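Local coordinates for geranyltranstransferase (Campylobacter jejuni, PDB 3NPK), which probably catalyses the condensation of geranyl diphosphate with isopentenyl diphosphate to give farnesyl diphosphate in isoprenoid biosynthesis, at residues Leu31-Lys36 and Arg92-Leu97; Gly208-Ile213 and Glu254-Glu259; Ser49-Asn54 and Cys187-Leu192; Ile149-Asp154 and Thr172-Arg177. One frame throughout, in Å; residues are numbered along the deposited sequence.

In the fold
The four contacts are spread over the helical bundle of the polyprenyl synthetase fold. Contact 1 joins helix 27-37 to a small hairpin beside the pyrophosphate. Contact 3 ties helix 42-54, the next helix along the chain, to the end of helix 164-189. Its centre lies about 30 Å from that of contact 1, on the opposite side of the chain's centre. Contact 4 uses the same helix 164-189 and is nested inside the loop that contact 3 closes. Contact 2, last along the chain, pairs helices 194-220 and 246-265. It touches contact 4 through Gln212-Thr175 and Gly208-Ala176. Contact 1 supplies Arg92 to the pyrophosphate pocket and contact 4 lies near it, while contacts 2 and 3 are farther.

Contact 1: residues Leu31-Lys36 and Arg92-Leu97; sequences LALMLK and RGIPTL. With PPV (pyrophosphate), chain C.
NH1 of Arg92 is held by two partners. One is the backbone O of Met34, which accepts a hydrogen bond at 2.8 Å from Arg92 NH1. This bond is bent, with an N-H...O angle of 138°, and NH1 sits above the carbonyl plane rather than on a lone pair. The other is the hydroxyl of Thr74 on helix 59-80. The remaining edge of the guanidinium serves the pyrophosphate. Arg92 NE donates to PPV O12 at 2.9 Å in an almost straight bond (175°), and Arg92 NH2 donates to PPV O22 at 2.7 Å. The chain is extended from CG to NE, which carries the flat group from the backbone to the phosphate.

Arg92 and Gly93 form the type I' turn between strands 90-91 and 94-95. Beyond the turn the contact is apolar. Met34, a selenomethionine here, bends at chi2 (-55°) and slides past Ile94. Met34 CE lies 3.3 Å from Pro95 O and 3.8 Å from Ile94 CG1. Ile94 CD1 reaches Leu33 CG at 3.6 Å, crossing it obliquely. Leu33 CD2 meets Leu97 CD2 at 3.5 Å, the two chains pointing in opposite directions. Leu97 also packs on helices 59-80 and 103-122.

Lys40 N and Arg43 NH1 are further donors to the pyrophosphate. The Met34 carbonyl and Thr74 fix the rotation of the guanidinium and present NE and NH2 to one phosphate group. With phosphate oxygens on one side and a carbonyl on the other, Arg92 probably stays protonated, as suits a diphosphate-binding site.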
loop_
_atom_site.group_PDB
_atom_site.type_symbol
_atom_site.label_atom_id
_atom_site.label_comp_id
_atom_site.label_asym_id
_atom_site.label_seq_id
_atom_site.Cartn_x
_atom_site.Cartn_y
_atom_site.Cartn_z
ATOM N N LEU A 31 -3.966 -11.473 -10.192
ATOM C CA LEU A 31 -3.811 -11.268 -8.743
ATOM C C LEU A 31 -3.360 -12.545 -8.047
ATOM O O LEU A 31 -2.517 -12.515 -7.144
ATOM C CB LEU A 31 -5.142 -10.802 -8.118
ATOM C CG LEU A 31 -5.554 -9.325 -8.226
ATOM C CD1 LEU A 31 -7.034 -9.125 -7.906
ATOM C CD2 LEU A 31 -4.683 -8.447 -7.305
ATOM N N ALA A 32 -3.952 -13.668 -8.439
ATOM C CA ALA A 32 -3.698 -14.943 -7.769
ATOM C C ALA A 32 -2.389 -15.596 -8.197
ATOM O O ALA A 32 -1.790 -16.339 -7.443
ATOM C CB ALA A 32 -4.858 -15.905 -8.026
ATOM N N LEU A 33 -1.956 -15.317 -9.420
ATOM C CA LEU A 33 -0.924 -16.121 -10.060
ATOM C C LEU A 33 0.348 -16.261 -9.225
ATOM O O LEU A 33 0.823 -17.367 -8.985
ATOM C CB LEU A 33 -0.592 -15.526 -11.430
ATOM C CG LEU A 33 0.199 -16.407 -12.390
ATOM C CD1 LEU A 33 -0.623 -17.648 -12.744
ATOM C CD2 LEU A 33 0.573 -15.622 -13.639
HETATM N N MSE A 34 0.917 -15.141 -8.791
HETATM C CA MSE A 34 2.167 -15.191 -8.042
HETATM C C MSE A 34 1.996 -15.679 -6.618
HETATM O O MSE A 34 2.927 -16.252 -6.042
HETATM C CB MSE A 34 2.867 -13.836 -8.037
HETATM C CG MSE A 34 3.772 -13.606 -9.205
HETATM SE SE MSE A 34 5.185 -14.982 -9.486
HETATM C CE MSE A 34 5.518 -14.561 -11.355
ATOM N N LEU A 35 0.817 -15.449 -6.048
ATOM C CA LEU A 35 0.535 -15.930 -4.701
ATOM C C LEU A 35 0.470 -17.446 -4.676
ATOM O O LEU A 35 0.943 -18.083 -3.731
ATOM C CB LEU A 35 -0.777 -15.337 -4.194
ATOM C CG LEU A 35 -0.744 -13.831 -3.921
ATOM C CD1 LEU A 35 -2.170 -13.360 -3.679
ATOM C CD2 LEU A 35 0.143 -13.539 -2.705
ATOM N N LYS A 36 -0.118 -18.021 -5.721
ATOM C CA LYS A 36 -0.298 -19.464 -5.792
ATOM C C LYS A 36 0.921 -20.206 -6.307
ATOM O O LYS A 36 1.101 -21.388 -5.998
ATOM C CB LYS A 36 -1.485 -19.798 -6.692
ATOM C CG LYS A 36 -2.825 -19.561 -6.036
ATOM C CD LYS A 36 -3.918 -20.379 -6.723
ATOM C CE LYS A 36 -4.418 -19.689 -7.977
ATOM N NZ LYS A 36 -5.234 -20.595 -8.839
ATOM N N ARG A 92 9.341 -17.719 -9.186
ATOM C CA ARG A 92 8.603 -18.831 -8.576
ATOM C C ARG A 92 8.199 -19.905 -9.598
ATOM O O ARG A 92 7.151 -20.555 -9.481
ATOM C CB ARG A 92 7.390 -18.307 -7.799
ATOM C CG ARG A 92 7.783 -17.563 -6.531
ATOM C CD ARG A 92 6.611 -16.812 -5.914
ATOM N NE ARG A 92 6.955 -16.287 -4.595
ATOM C CZ ARG A 92 6.140 -15.531 -3.861
ATOM N NH1 ARG A 92 4.923 -15.226 -4.308
ATOM N NH2 ARG A 92 6.534 -15.074 -2.684
ATOM N N GLY A 93 9.044 -20.091 -10.604
ATOM C CA GLY A 93 8.861 -21.192 -11.533
ATOM C C GLY A 93 7.952 -20.918 -12.719
ATOM O O GLY A 93 7.761 -21.785 -13.567
ATOM N N ILE A 94 7.394 -19.718 -12.787
ATOM C CA ILE A 94 6.519 -19.340 -13.890
ATOM C C ILE A 94 6.985 -18.020 -14.494
ATOM O O ILE A 94 7.797 -17.317 -13.895
ATOM C CB ILE A 94 5.057 -19.193 -13.414
ATOM C CG1 ILE A 94 4.941 -18.189 -12.258
ATOM C CG2 ILE A 94 4.502 -20.546 -12.984
ATOM C CD1 ILE A 94 3.516 -17.709 -12.029
ATOM N N PRO A 95 6.480 -17.676 -15.690
ATOM C CA PRO A 95 6.803 -16.349 -16.228
ATOM C C PRO A 95 6.319 -15.246 -15.299
ATOM O O PRO A 95 5.333 -15.400 -14.588
ATOM C CB PRO A 95 6.033 -16.301 -17.552
ATOM C CG PRO A 95 5.913 -17.742 -17.956
ATOM C CD PRO A 95 5.718 -18.494 -16.652
ATOM N N THR A 96 7.034 -14.136 -15.292
ATOM C CA THR A 96 6.598 -12.977 -14.529
ATOM C C THR A 96 5.310 -12.379 -15.100
ATOM O O THR A 96 4.958 -12.630 -16.267
ATOM C CB THR A 96 7.705 -11.931 -14.498
ATOM O OG1 THR A 96 8.266 -11.834 -15.816
ATOM C CG2 THR A 96 8.786 -12.359 -13.516
ATOM N N LEU A 97 4.591 -11.604 -14.285
ATOM C CA LEU A 97 3.300 -11.063 -14.726
ATOM C C LEU A 97 3.407 -10.171 -15.949
ATOM O O LEU A 97 2.487 -10.112 -16.760
ATOM C CB LEU A 97 2.603 -10.276 -13.614
ATOM C CG LEU A 97 1.998 -11.104 -12.484
ATOM C CD1 LEU A 97 1.322 -10.160 -11.491
ATOM C CD2 LEU A 97 1.047 -12.167 -13.005
HETATM O O11 PPV C . 12.931 -13.774 -1.777
HETATM P P1 PPV C . 12.426 -15.189 -1.095
HETATM O O21 PPV C . 13.662 -16.265 -0.958
HETATM O O31 PPV C . 11.885 -14.945 0.243
HETATM O OPP PPV C . 11.356 -15.818 -2.168
HETATM P P2 PPV C . 9.953 -16.616 -1.886
HETATM O O12 PPV C . 9.484 -17.020 -3.414
HETATM O O22 PPV C . 8.824 -15.604 -1.298
HETATM O O32 PPV C . 10.150 -17.820 -1.060
#

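Contact 2: residues Gly208-Ile213 and Glu254-Glu259; sequences GLIFQI and ENLLNE
CD1 of Leu256 touches two side chains of helix 194-220. Leu256 CD1 is 3.7 Å from Leu209 CD2. Leu256 CD1 is also 3.6 Å from Ile213 CD1. Both chains cross Leu256 at about a right angle, and methyl meets methyl in each case. Lower on the same side chain, Leu256 CB is 3.6 Å from Ile210 CG1, and here the two chains slide past each other in opposite directions. Ile210 crosses Leu257 obliquely. Ile210 CD1 reaches the backbone N of Leu257 at 3.8 Å and Leu257 CD2 at 4.0 Å.

The torsions set this up. Leu256 CG and Ile210 CG1 both lie beside the backbone N, anti to the carbonyl carbon. Leu209 instead has CG anti to the backbone N (chi1 174°), which brings its CD2 to the Leu256 methyl. The side-chain contacts between the two segments are all apolar. The two short segments run nearly antiparallel, at 152°, with their axes 9.9 Å apart.

At the periphery, Glu259 makes a salt bridge to Lys206, one turn back on helix 194-220, which adds a polar tie between the same two helices. Leu209 and Ile213 also touch Phe240 of the short helix 240-244. Around helix 194-220, Gln212 faces helix 164-189, and Phe211 stacks on Tyr282 of helix 269-282. Helix 246-265 therefore packs on one flank of a helix that has several other neighbours in the bundle.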
loop_
_atom_site.group_PDB
_atom_site.type_symbol
_atom_site.label_atom_id
_atom_site.label_comp_id
_atom_site.label_asym_id
_atom_site.label_seq_id
_atom_site.Cartn_x
_atom_site.Cartn_y
_atom_site.Cartn_z
ATOM N N GLY A 208 18.244 -11.305 8.815
ATOM C CA GLY A 208 18.197 -10.722 7.488
ATOM C C GLY A 208 19.588 -10.461 6.935
ATOM O O GLY A 208 19.877 -10.768 5.772
ATOM N N LEU A 209 20.449 -9.880 7.765
ATOM C CA LEU A 209 21.830 -9.591 7.379
ATOM C C LEU A 209 22.605 -10.875 7.103
ATOM O O LEU A 209 23.333 -10.976 6.112
ATOM C CB LEU A 209 22.507 -8.808 8.499
ATOM C CG LEU A 209 23.998 -8.506 8.400
ATOM C CD1 LEU A 209 24.273 -7.677 7.167
ATOM C CD2 LEU A 209 24.421 -7.778 9.664
ATOM N N ILE A 210 22.461 -11.853 7.992
ATOM C CA ILE A 210 23.125 -13.138 7.815
ATOM C C ILE A 210 22.753 -13.742 6.467
ATOM O O ILE A 210 23.612 -14.244 5.738
ATOM C CB ILE A 210 22.738 -14.124 8.934
ATOM C CG1 ILE A 210 23.425 -13.734 10.243
ATOM C CG2 ILE A 210 23.129 -15.560 8.548
ATOM C CD1 ILE A 210 22.856 -14.439 11.451
ATOM N N PHE A 211 21.471 -13.683 6.118
ATOM C CA PHE A 211 21.037 -14.307 4.874
ATOM C C PHE A 211 21.712 -13.655 3.669
ATOM O O PHE A 211 22.110 -14.340 2.729
ATOM C CB PHE A 211 19.519 -14.224 4.709
ATOM C CG PHE A 211 18.745 -14.997 5.736
ATOM C CD1 PHE A 211 19.334 -16.024 6.457
ATOM C CD2 PHE A 211 17.409 -14.711 5.961
ATOM C CE1 PHE A 211 18.605 -16.738 7.394
ATOM C CE2 PHE A 211 16.677 -15.418 6.897
ATOM C CZ PHE A 211 17.277 -16.438 7.612
ATOM N N GLN A 212 21.841 -12.333 3.693
ATOM C CA GLN A 212 22.441 -11.624 2.566
ATOM C C GLN A 212 23.944 -11.862 2.457
ATOM O O GLN A 212 24.481 -12.009 1.350
ATOM C CB GLN A 212 22.125 -10.130 2.648
ATOM C CG GLN A 212 20.660 -9.821 2.413
ATOM C CD GLN A 212 20.167 -10.393 1.102
ATOM O OE1 GLN A 212 20.815 -10.242 0.068
ATOM N NE2 GLN A 212 19.013 -11.055 1.137
ATOM N N ILE A 213 24.634 -11.896 3.592
ATOM C CA ILE A 213 26.061 -12.207 3.576
ATOM C C ILE A 213 26.254 -13.606 3.033
ATOM O O ILE A 213 27.125 -13.838 2.196
ATOM C CB ILE A 213 26.697 -12.131 4.976
ATOM C CG1 ILE A 213 26.551 -10.726 5.553
ATOM C CG2 ILE A 213 28.176 -12.543 4.908
ATOM C CD1 ILE A 213 26.983 -10.624 7.008
ATOM N N GLU A 254 29.739 -16.200 10.338
ATOM C CA GLU A 254 29.838 -17.171 11.421
ATOM C C GLU A 254 29.723 -16.493 12.783
ATOM O O GLU A 254 29.046 -17.002 13.686
ATOM C CB GLU A 254 31.124 -18.000 11.291
ATOM C CG GLU A 254 31.076 -18.972 10.107
ATOM C CD GLU A 254 32.404 -19.663 9.819
ATOM O OE1 GLU A 254 33.432 -19.275 10.415
ATOM O OE2 GLU A 254 32.419 -20.597 8.986
ATOM N N ASN A 255 30.367 -15.339 12.936
ATOM C CA ASN A 255 30.210 -14.560 14.165
ATOM C C ASN A 255 28.754 -14.179 14.430
ATOM O O ASN A 255 28.250 -14.313 15.557
ATOM C CB ASN A 255 31.076 -13.297 14.131
ATOM C CG ASN A 255 32.556 -13.600 14.296
ATOM O OD1 ASN A 255 32.935 -14.682 14.750
ATOM N ND2 ASN A 255 33.399 -12.643 13.929
ATOM N N LEU A 256 28.084 -13.702 13.388
ATOM C CA LEU A 256 26.685 -13.308 13.497
ATOM C C LEU A 256 25.790 -14.485 13.856
ATOM O O LEU A 256 24.904 -14.345 14.690
ATOM C CB LEU A 256 26.207 -12.650 12.204
ATOM C CG LEU A 256 26.774 -11.250 11.988
ATOM C CD1 LEU A 256 26.447 -10.749 10.593
ATOM C CD2 LEU A 256 26.274 -10.274 13.055
ATOM N N LEU A 257 26.026 -15.637 13.231
ATOM C CA LEU A 257 25.296 -16.861 13.574
ATOM C C LEU A 257 25.496 -17.278 15.032
ATOM O O LEU A 257 24.547 -17.699 15.693
ATOM C CB LEU A 257 25.669 -18.014 12.632
ATOM C CG LEU A 257 24.900 -18.028 11.306
ATOM C CD1 LEU A 257 25.530 -18.999 10.297
ATOM C CD2 LEU A 257 23.416 -18.354 11.542
ATOM N N ASN A 258 26.723 -17.167 15.538
ATOM C CA ASN A 258 26.966 -17.477 16.949
ATOM C C ASN A 258 26.212 -16.523 17.873
ATOM O O ASN A 258 25.684 -16.934 18.907
ATOM C CB ASN A 258 28.462 -17.473 17.284
ATOM C CG ASN A 258 28.727 -17.822 18.742
ATOM O OD1 ASN A 258 29.024 -16.947 19.556
ATOM N ND2 ASN A 258 28.591 -19.103 19.083
ATOM N N GLU A 259 26.159 -15.248 17.502
ATOM C CA GLU A 259 25.370 -14.296 18.265
ATOM C C GLU A 259 23.895 -14.684 18.222
ATOM O O GLU A 259 23.200 -14.652 19.238
ATOM C CB GLU A 259 25.569 -12.886 17.724
ATOM C CG GLU A 259 26.963 -12.344 17.995
ATOM C CD GLU A 259 27.204 -10.993 17.365
ATOM O OE1 GLU A 259 26.266 -10.433 16.757
ATOM O OE2 GLU A 259 28.342 -10.492 17.484
#

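Contact 3: residues Ser49-Asn54 and Cys187-Leu192; sequences SVVQSN and CEICEL
Cys190 carries its side chain from the end of helix 164-189 toward helix 42-54. Cys190 CB comes first, 3.4 Å from Asn54 OD1. From there SG turns anti to the carbonyl carbon (chi1 -63°) and settles against the backbone of the facing helix. Cys190 SG lies 3.8 Å from Val51 CA and equally far from Asn54 CB, so the sulfur fits between two residues one turn apart.

Just past Cys190 the chain leaves the helix in a Schellman motif. Glu191 takes a positive phi of 56°. Leu192 N bonds back to Cys187 O, and Glu191 N bonds back to Glu188 O. The Cys190 carbonyl meets a water that also reaches Asn54. This water donates to Asn54 OD1 and to Cys190 O, each at 2.7 Å, and so bridges the ends of two helices of the all-alpha isoprenoid synthase fold.

Deeper in, Val51 CG2 meets Ile189 CD1 at 3.9 Å, the two side chains crossing at about a right angle. Both also pack on Ala62 of helix 59-80. Val50 CG1, anti to its own backbone N, comes to 3.6 Å from Cys187 N and also touches the Cys187 sulfur. Ser53 OG donates to Val50 O one turn back at 2.8 Å, from above the carbonyl plane, and its side chain touches Leu271 and Met274 of helix 269-282.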
loop_
_atom_site.group_PDB
_atom_site.type_symbol
_atom_site.label_atom_id
_atom_site.label_comp_id
_atom_site.label_asym_id
_atom_site.label_seq_id
_atom_site.Cartn_x
_atom_site.Cartn_y
_atom_site.Cartn_z
ATOM N N SER A 49 4.976 -18.838 13.954
ATOM C CA SER A 49 5.755 -19.586 14.944
ATOM C C SER A 49 5.728 -18.840 16.273
ATOM O O SER A 49 5.538 -19.449 17.343
ATOM C CB SER A 49 7.210 -19.765 14.489
ATOM O OG SER A 49 7.320 -20.606 13.345
ATOM N N VAL A 50 5.922 -17.522 16.219
ATOM C CA VAL A 50 5.834 -16.722 17.448
ATOM C C VAL A 50 4.464 -16.914 18.109
ATOM O O VAL A 50 4.379 -17.224 19.302
ATOM C CB VAL A 50 6.097 -15.221 17.194
ATOM C CG1 VAL A 50 5.842 -14.409 18.479
ATOM C CG2 VAL A 50 7.541 -15.012 16.694
ATOM N N VAL A 51 3.391 -16.749 17.339
ATOM C CA VAL A 51 2.050 -16.885 17.898
ATOM C C VAL A 51 1.808 -18.294 18.462
ATOM O O VAL A 51 1.336 -18.454 19.595
ATOM C CB VAL A 51 0.960 -16.526 16.862
ATOM C CG1 VAL A 51 -0.433 -16.714 17.469
ATOM C CG2 VAL A 51 1.143 -15.084 16.387
ATOM N N GLN A 52 2.144 -19.317 17.685
ATOM C CA GLN A 52 1.953 -20.691 18.140
ATOM C C GLN A 52 2.666 -20.952 19.471
ATOM O O GLN A 52 2.130 -21.625 20.351
ATOM C CB GLN A 52 2.425 -21.682 17.069
ATOM C CG GLN A 52 2.339 -23.153 17.500
ATOM C CD GLN A 52 0.931 -23.617 17.830
ATOM O OE1 GLN A 52 -0.056 -22.940 17.536
ATOM N NE2 GLN A 52 0.835 -24.787 18.455
ATOM N N SER A 53 3.864 -20.397 19.618
ATOM C CA SER A 53 4.700 -20.655 20.790
ATOM C C SER A 53 4.212 -19.920 22.035
ATOM O O SER A 53 4.523 -20.312 23.162
ATOM C CB SER A 53 6.152 -20.255 20.507
ATOM O OG SER A 53 6.320 -18.846 20.572
ATOM N N ASN A 54 3.455 -18.850 21.843
ATOM C CA ASN A 54 3.126 -17.968 22.955
ATOM C C ASN A 54 1.635 -17.918 23.294
ATOM O O ASN A 54 1.239 -17.990 24.470
ATOM C CB ASN A 54 3.642 -16.559 22.651
ATOM C CG ASN A 54 3.651 -15.680 23.864
ATOM O OD1 ASN A 54 2.714 -14.931 24.100
ATOM N ND2 ASN A 54 4.704 -15.793 24.669
ATOM N N CYS A 187 4.734 -10.997 17.981
ATOM C CA CYS A 187 4.760 -10.558 19.375
ATOM C C CYS A 187 3.573 -9.641 19.665
ATOM O O CYS A 187 2.935 -9.735 20.731
ATOM C CB CYS A 187 6.072 -9.828 19.684
ATOM S SG CYS A 187 7.545 -10.856 19.557
ATOM N N GLU A 188 3.275 -8.747 18.726
ATOM C CA GLU A 188 2.183 -7.800 18.925
ATOM C C GLU A 188 0.824 -8.494 18.988
ATOM O O GLU A 188 -0.032 -8.127 19.806
ATOM C CB GLU A 188 2.216 -6.699 17.866
ATOM C CG GLU A 188 3.432 -5.762 18.095
ATOM C CD GLU A 188 3.659 -4.723 17.013
ATOM O OE1 GLU A 188 3.400 -4.997 15.814
ATOM O OE2 GLU A 188 4.113 -3.613 17.382
ATOM N N ILE A 189 0.615 -9.500 18.140
ATOM C CA ILE A 189 -0.614 -10.302 18.231
ATOM C C ILE A 189 -0.799 -10.861 19.649
ATOM O O ILE A 189 -1.920 -10.871 20.203
ATOM C CB ILE A 189 -0.591 -11.451 17.210
ATOM C CG1 ILE A 189 -0.741 -10.889 15.801
ATOM C CG2 ILE A 189 -1.697 -12.475 17.492
ATOM C CD1 ILE A 189 -0.294 -11.863 14.709
ATOM N N CYS A 190 0.304 -11.322 20.232
ATOM C CA CYS A 190 0.298 -11.938 21.557
ATOM C C CYS A 190 0.351 -10.936 22.705
ATOM O O CYS A 190 0.322 -11.335 23.882
ATOM C CB CYS A 190 1.484 -12.887 21.674
ATOM S SG CYS A 190 1.412 -14.260 20.521
ATOM N N GLU A 191 0.456 -9.652 22.364
ATOM C CA GLU A 191 0.582 -8.586 23.356
ATOM C C GLU A 191 1.782 -8.847 24.274
ATOM O O GLU A 191 1.735 -8.608 25.490
ATOM C CB GLU A 191 -0.736 -8.383 24.127
ATOM C CG GLU A 191 -1.819 -7.762 23.253
ATOM C CD GLU A 191 -3.170 -7.719 23.944
ATOM O OE1 GLU A 191 -3.867 -8.745 23.923
ATOM O OE2 GLU A 191 -3.538 -6.660 24.501
ATOM N N LEU A 192 2.875 -9.328 23.677
ATOM C CA LEU A 192 4.121 -9.528 24.410
ATOM C C LEU A 192 4.714 -8.183 24.817
ATOM O O LEU A 192 4.575 -7.184 24.102
ATOM C CB LEU A 192 5.125 -10.309 23.555
ATOM C CG LEU A 192 6.431 -10.728 24.231
ATOM C CD1 LEU A 192 6.198 -11.758 25.343
ATOM C CD2 LEU A 192 7.395 -11.272 23.191
HETATM O O HOH W 1 2.276 -12.558 25.338
#

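Contact 4: residues Ile149-Asp154 and Thr172-Arg177; sequences IGQAID and THKTAR
Lys174 NZ makes a salt bridge to Asp154 OD2 at only 2.5 Å, a very short bond. The nitrogen comes from above the carboxylate plane, 30° out of it. The bond links two helices of the all-alpha isoprenoid synthase fold, 147-156 and 164-189, whose segments cross at 135° with axes 7.3 Å apart. The Lys174 chain is extended along its full length and crosses Asp154 obliquely. On its way it lies beside Gln151, pointing the same way, and Lys174 CE stands 3.0 Å from Gln151 OE1. That oxygen is also near NZ, but the angle is too poor for a bond. The Asp154 carboxylate, with the Gln151 carbonyl oxygen nearby, would probably favour a charged amine. The Lys174 side chain is about 9 Å from the bound pyrophosphate, consistent with a place near the diphosphate-binding site.

The close approach of the helices depends on Gly150. Gly150 CA is 3.6 Å from Lys174 N, and a CB in the expected position would collide with the backbone of His173 and Lys174. Helix 164-189 widens here into a pi-type turn, with Arg177 N bonded to Thr172 O. Behind Gly150, Ile149 CG2 meets His173 CD2 at 3.7 Å, the side chains lying alongside each other. The His173 ring stacks on Phe169, and its ND1 bonds to the Phe169 carbonyl. Ile149 and Gln151 continue toward the second subunit and pack on its Val20 and Leu108. His173 NE2 lies 3.4 Å above the plane of the Arg177 guanidinium, over its centre.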
loop_
_atom_site.group_PDB
_atom_site.type_symbol
_atom_site.label_atom_id
_atom_site.label_comp_id
_atom_site.label_asym_id
_atom_site.label_seq_id
_atom_site.Cartn_x
_atom_site.Cartn_y
_atom_site.Cartn_z
ATOM N N ILE A 149 12.804 2.114 0.648
ATOM C CA ILE A 149 14.061 2.861 0.540
ATOM C C ILE A 149 15.212 1.889 0.259
ATOM O O ILE A 149 16.144 2.226 -0.471
ATOM C CB ILE A 149 14.357 3.792 1.755
ATOM C CG1 ILE A 149 15.517 4.749 1.426
ATOM C CG2 ILE A 149 14.700 3.001 3.003
ATOM C CD1 ILE A 149 15.246 5.694 0.259
ATOM N N GLY A 150 15.157 0.680 0.828
ATOM C CA GLY A 150 16.142 -0.342 0.523
ATOM C C GLY A 150 16.198 -0.681 -0.960
ATOM O O GLY A 150 17.271 -0.752 -1.571
ATOM N N GLN A 151 15.034 -0.880 -1.559
ATOM C CA GLN A 151 14.985 -1.153 -2.991
ATOM C C GLN A 151 15.431 0.042 -3.845
ATOM O O GLN A 151 16.151 -0.130 -4.844
ATOM C CB GLN A 151 13.576 -1.585 -3.406
ATOM C CG GLN A 151 13.428 -1.881 -4.901
ATOM C CD GLN A 151 14.284 -3.055 -5.438
ATOM O OE1 GLN A 151 15.156 -3.595 -4.757
ATOM N NE2 GLN A 151 14.032 -3.429 -6.696
ATOM N N ALA A 152 15.041 1.254 -3.453
ATOM C CA ALA A 152 15.470 2.439 -4.208
ATOM C C ALA A 152 16.995 2.552 -4.187
ATOM O O ALA A 152 17.634 2.848 -5.209
ATOM C CB ALA A 152 14.828 3.714 -3.636
ATOM N N ILE A 153 17.580 2.321 -3.016
ATOM C CA ILE A 153 19.032 2.359 -2.895
ATOM C C ILE A 153 19.675 1.239 -3.725
ATOM O O ILE A 153 20.642 1.471 -4.462
ATOM C CB ILE A 153 19.439 2.286 -1.418
ATOM C CG1 ILE A 153 19.111 3.627 -0.757
ATOM C CG2 ILE A 153 20.936 1.944 -1.252
ATOM C CD1 ILE A 153 19.264 3.640 0.767
ATOM N N ASP A 154 19.137 0.029 -3.621
ATOM C CA ASP A 154 19.672 -1.104 -4.389
ATOM C C ASP A 154 19.682 -0.801 -5.897
ATOM O O ASP A 154 20.693 -1.020 -6.596
ATOM C CB ASP A 154 18.843 -2.357 -4.105
ATOM C CG ASP A 154 19.574 -3.656 -4.443
ATOM O OD1 ASP A 154 20.822 -3.706 -4.415
ATOM O OD2 ASP A 154 18.880 -4.641 -4.728
ATOM N N THR A 172 19.792 -4.008 5.264
ATOM C CA THR A 172 18.955 -3.967 6.449
ATOM C C THR A 172 17.589 -3.397 6.097
ATOM O O THR A 172 16.580 -3.867 6.612
ATOM C CB THR A 172 19.605 -3.205 7.604
ATOM O OG1 THR A 172 20.841 -3.833 7.919
ATOM C CG2 THR A 172 18.743 -3.349 8.856
ATOM N N HIS A 173 17.541 -2.417 5.199
ATOM C CA HIS A 173 16.265 -1.818 4.844
ATOM C C HIS A 173 15.520 -2.665 3.821
ATOM O O HIS A 173 14.305 -2.876 3.953
ATOM C CB HIS A 173 16.454 -0.365 4.369
ATOM C CG HIS A 173 16.772 0.576 5.489
ATOM N ND1 HIS A 173 18.022 0.642 6.070
ATOM C CD2 HIS A 173 15.996 1.461 6.160
ATOM C CE1 HIS A 173 18.001 1.532 7.050
ATOM N NE2 HIS A 173 16.785 2.049 7.120
ATOM N N LYS A 174 16.240 -3.139 2.797
ATOM C CA LYS A 174 15.600 -3.845 1.694
ATOM C C LYS A 174 14.949 -5.162 2.128
ATOM O O LYS A 174 13.813 -5.456 1.733
ATOM C CB LYS A 174 16.606 -4.104 0.571
ATOM C CG LYS A 174 15.985 -4.805 -0.621
ATOM C CD LYS A 174 16.953 -4.926 -1.789
ATOM C CE LYS A 174 16.238 -5.646 -2.921
ATOM N NZ LYS A 174 17.141 -6.229 -3.930
ATOM N N THR A 175 15.651 -5.955 2.935
ATOM C CA THR A 175 15.100 -7.251 3.351
ATOM C C THR A 175 15.006 -7.483 4.843
ATOM O O THR A 175 14.066 -8.155 5.304
ATOM C CB THR A 175 15.854 -8.425 2.743
ATOM O OG1 THR A 175 17.230 -8.306 3.073
ATOM C CG2 THR A 175 15.752 -8.401 1.226
ATOM N N ALA A 176 15.939 -6.946 5.625
ATOM C CA ALA A 176 15.949 -7.338 7.038
ATOM C C ALA A 176 14.775 -6.750 7.814
ATOM O O ALA A 176 14.238 -7.399 8.702
ATOM C CB ALA A 176 17.261 -6.967 7.718
ATOM N N ARG A 177 14.376 -5.521 7.495
ATOM C CA ARG A 177 13.320 -4.897 8.286
ATOM C C ARG A 177 11.986 -5.630 8.178
ATOM O O ARG A 177 11.275 -5.744 9.161
ATOM C CB ARG A 177 13.194 -3.392 8.000
ATOM C CG ARG A 177 14.246 -2.582 8.798
ATOM C CD ARG A 177 14.049 -1.082 8.738
ATOM N NE ARG A 177 15.084 -0.413 9.521
ATOM C CZ ARG A 177 15.089 0.878 9.836
ATOM N NH1 ARG A 177 14.117 1.679 9.427
ATOM N NH2 ARG A 177 16.076 1.360 10.576
#